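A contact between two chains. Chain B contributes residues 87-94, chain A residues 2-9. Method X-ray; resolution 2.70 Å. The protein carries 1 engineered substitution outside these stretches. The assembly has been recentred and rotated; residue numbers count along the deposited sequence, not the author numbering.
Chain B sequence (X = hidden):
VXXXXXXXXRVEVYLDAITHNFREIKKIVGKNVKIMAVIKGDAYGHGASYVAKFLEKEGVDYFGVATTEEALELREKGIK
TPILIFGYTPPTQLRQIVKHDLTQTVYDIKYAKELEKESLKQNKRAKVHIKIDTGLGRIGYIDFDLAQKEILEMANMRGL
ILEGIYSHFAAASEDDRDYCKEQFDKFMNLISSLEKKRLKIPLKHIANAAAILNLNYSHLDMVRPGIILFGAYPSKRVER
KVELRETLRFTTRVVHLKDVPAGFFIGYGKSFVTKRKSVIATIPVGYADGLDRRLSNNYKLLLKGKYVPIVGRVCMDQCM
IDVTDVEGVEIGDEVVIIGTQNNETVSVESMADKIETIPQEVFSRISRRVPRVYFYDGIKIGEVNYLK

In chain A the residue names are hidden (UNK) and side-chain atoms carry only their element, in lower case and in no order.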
# COMPACT_ATOMS: atom_id res chain seq x y z
N GLY B 87 -15.31 3.57 -12.36
CA GLY B 87 -15.81 4.45 -11.30
C GLY B 87 -16.40 5.76 -11.78
O GLY B 87 -16.72 5.92 -12.95
N TYR B 88 -16.52 6.70 -10.85
CA TYR B 88 -17.21 7.96 -11.08
C TYR B 88 -16.20 9.08 -11.29
O TYR B 88 -15.38 9.36 -10.41
CB TYR B 88 -18.10 8.26 -9.88
CG TYR B 88 -18.85 9.58 -9.91
CD1 TYR B 88 -19.96 9.76 -10.72
CD2 TYR B 88 -18.46 10.64 -9.09
CE1 TYR B 88 -20.66 10.96 -10.74
CE2 TYR B 88 -19.15 11.84 -9.10
CZ TYR B 88 -20.25 12.00 -9.92
OH TYR B 88 -20.93 13.19 -9.93
N THR B 89 -16.25 9.72 -12.45
CA THR B 89 -15.45 10.92 -12.71
C THR B 89 -16.29 12.12 -12.32
O THR B 89 -17.34 12.35 -12.92
CB THR B 89 -15.05 11.04 -14.19
OG1 THR B 89 -14.37 9.84 -14.60
CG2 THR B 89 -14.14 12.24 -14.41
N PRO B 90 -15.86 12.88 -11.30
CA PRO B 90 -16.70 13.99 -10.86
C PRO B 90 -16.85 15.10 -11.91
O PRO B 90 -15.96 15.27 -12.74
CB PRO B 90 -15.98 14.52 -9.60
CG PRO B 90 -14.61 13.97 -9.66
CD PRO B 90 -14.70 12.68 -10.41
N PRO B 91 -17.97 15.84 -11.87
CA PRO B 91 -18.26 16.95 -12.79
C PRO B 91 -17.12 17.95 -12.97
O PRO B 91 -17.01 18.58 -14.02
CB PRO B 91 -19.45 17.65 -12.13
CG PRO B 91 -20.16 16.56 -11.41
CD PRO B 91 -19.08 15.63 -10.92
N THR B 92 -16.28 18.09 -11.94
CA THR B 92 -15.14 18.98 -11.99
C THR B 92 -14.02 18.52 -12.93
O THR B 92 -13.20 19.33 -13.33
CB THR B 92 -14.53 19.19 -10.58
OG1 THR B 92 -14.39 17.93 -9.92
CG2 THR B 92 -15.43 20.09 -9.74
N GLN B 93 -14.00 17.23 -13.27
CA GLN B 93 -12.90 16.66 -14.07
C GLN B 93 -13.35 16.06 -15.41
O GLN B 93 -12.65 15.22 -15.98
CB GLN B 93 -12.18 15.58 -13.25
CG GLN B 93 -11.73 16.02 -11.87
CD GLN B 93 -11.22 14.86 -11.03
OE1 GLN B 93 -10.71 13.87 -11.56
NE2 GLN B 93 -11.37 14.98 -9.71
N LEU B 94 -14.50 16.49 -15.91
CA LEU B 94 -15.04 15.94 -17.16
C LEU B 94 -14.31 16.46 -18.40
O LEU B 94 -14.35 15.81 -19.45
CB LEU B 94 -16.54 16.24 -17.27
CG LEU B 94 -17.43 15.57 -16.22
CD1 LEU B 94 -18.88 16.02 -16.40
CD2 LEU B 94 -17.33 14.06 -16.28
N UNK A 2 -17.92 20.06 -2.77
CA UNK A 2 -18.26 18.65 -3.03
C UNK A 2 -17.12 17.94 -3.77
O UNK A 2 -16.52 17.00 -3.24
c UNK A 2 -23.24 19.68 -3.56
n UNK A 2 -23.92 18.93 -2.47
c UNK A 2 -19.54 18.55 -3.86
c UNK A 2 -20.81 19.02 -3.16
c UNK A 2 -22.01 18.96 -4.11
N UNK A 3 -16.81 18.41 -4.98
CA UNK A 3 -15.76 17.81 -5.80
C UNK A 3 -14.78 18.87 -6.28
O UNK A 3 -15.08 20.07 -6.26
c UNK A 3 -18.84 13.76 -5.88
c UNK A 3 -16.67 14.76 -6.08
c UNK A 3 -19.41 14.91 -6.39
c UNK A 3 -18.61 15.98 -6.75
c UNK A 3 -17.23 15.92 -6.60
c UNK A 3 -16.37 17.08 -6.99
c UNK A 3 -17.47 13.68 -5.72
N UNK A 4 -13.60 18.43 -6.71
CA UNK A 4 -12.54 19.32 -7.17
C UNK A 4 -11.55 18.55 -8.03
O UNK A 4 -11.79 17.39 -8.36
c UNK A 4 -11.18 18.99 -5.04
o UNK A 4 -10.86 19.36 -3.90
c UNK A 4 -11.85 19.99 -5.97
o UNK A 4 -10.96 17.83 -5.45
N UNK A 5 -10.43 19.18 -8.39
CA UNK A 5 -9.41 18.54 -9.21
C UNK A 5 -8.83 17.25 -8.64
O UNK A 5 -8.45 16.37 -9.40
N UNK A 6 -8.78 17.15 -7.32
CA UNK A 6 -8.20 15.98 -6.65
C UNK A 6 -9.23 14.86 -6.56
O UNK A 6 -10.43 15.11 -6.48
c UNK A 6 -7.70 16.35 -5.23
c UNK A 6 -6.66 17.46 -5.32
c UNK A 6 -7.11 15.13 -4.52
N UNK A 7 -8.75 13.61 -6.56
CA UNK A 7 -9.61 12.44 -6.42
C UNK A 7 -10.51 12.57 -5.19
O UNK A 7 -10.08 13.10 -4.17
n UNK A 7 -9.80 5.31 -5.01
n UNK A 7 -7.75 6.28 -4.68
n UNK A 7 -9.46 7.49 -5.65
c UNK A 7 -9.56 9.88 -6.23
c UNK A 7 -8.69 8.71 -5.82
c UNK A 7 -9.00 6.36 -5.12
c UNK A 7 -8.76 11.17 -6.30
N UNK A 8 -11.77 12.09 -5.29
CA UNK A 8 -12.65 12.15 -4.13
C UNK A 8 -12.05 11.47 -2.89
O UNK A 8 -11.96 12.10 -1.83
c UNK A 8 -13.91 11.60 -6.08
c UNK A 8 -13.91 11.42 -4.60
c UNK A 8 -12.46 11.56 -6.48
N UNK A 9 -11.64 10.21 -3.03
CA UNK A 9 -10.96 9.49 -1.96
C UNK A 9 -9.57 10.10 -1.77
O UNK A 9 -8.78 10.14 -2.72
c UNK A 9 -10.85 7.99 -2.28
c UNK A 9 -9.95 7.27 -1.28
o UNK A 9 -12.15 7.40 -2.22

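Position 2 of chain A carries five side-chain atoms, four carbons in a row ending in a nitrogen. The chain is unbranched and its end leads away from residues 87-94 of chain B, which it does not touch. This is lysine, K2(A). Its terminal nitrogen is hydrogen-bonded elsewhere in the structure.

Position 3 has seven side-chain carbons: one, then a ring of six. Its CB points toward the chain B stretch, and the ring touches Y88(B), P90(B) and P91(B). No oxygen extends the ring, so this is phenylalanine, F3(A). It has the largest covered area of either stretch. F3(A) CG lies 3.5 Å from P90(B) CB, F3(A) CZ 3.8 Å from Y88(B) CE2, and F3(A) CD2 4.2 Å from P91(B) CD. The F3(A) and Y88(B) rings meet obliquely, with planes at 53° and centroids 5.7 Å apart.

Position 4 has two carbons, the second carrying two oxygens. Its CB points away from the chain B stretch, and the backbone makes the contact: its O accepts hydrogen bonds from T92(B) OG1 at 3.1 Å and from Q93(B) NE2 at 2.8 Å. The carboxylate on a single CB marks aspartate, D4(A).

Position 5 has no side-chain atoms. A CB would point away from the chain B stretch and would have room. The backbone O sits 3.2 Å from Q93(B) NE2, but the angle is too poor for a hydrogen bond. It is glycine, G5(A).

Position 6 has three carbons, one carrying the other two. Its CA-to-CB bond points away from the chain B stretch. This branched side chain is valine, V6(A). V6(A) N makes a weak hydrogen bond back to D4(A) OD1 at 3.0 Å.

Position 7 has three carbons, a nitrogen, then a carbon bearing two more nitrogens. Its CA-to-CB bond points away from the chain B stretch. That guanidinium is arginine, R7(A). Its two terminal nitrogens are hydrogen-bonded elsewhere in the structure.

Position 8 has three carbons closing a ring onto the backbone nitrogen. The ring lies near P90(B). It is proline, P8(A). P8(A) CG lies 4.4 Å from P90(B) CG, a loose apolar contact.

Position 9 has one carbon carrying an oxygen and a carbon, out of reach of this chain B stretch. It is threonine, T9(A).

The contact joins two short stretches through an apolar part and a polar part. F3(A) packs against Y88(B), P90(B) and P91(B), while P8(A) meets P90(B). Beside this, T92(B) and Q93(B) share the carbonyl of D4(A). D4(A) O accepts both bonds; the aspartate carboxylate takes no part in them. Within chain B, Q93(B) N donates to P90(B) O at 2.8 Å, linking the apolar P90(B) to the polar Q93(B).

Chain A, residues 2-9: KFDGVRPT
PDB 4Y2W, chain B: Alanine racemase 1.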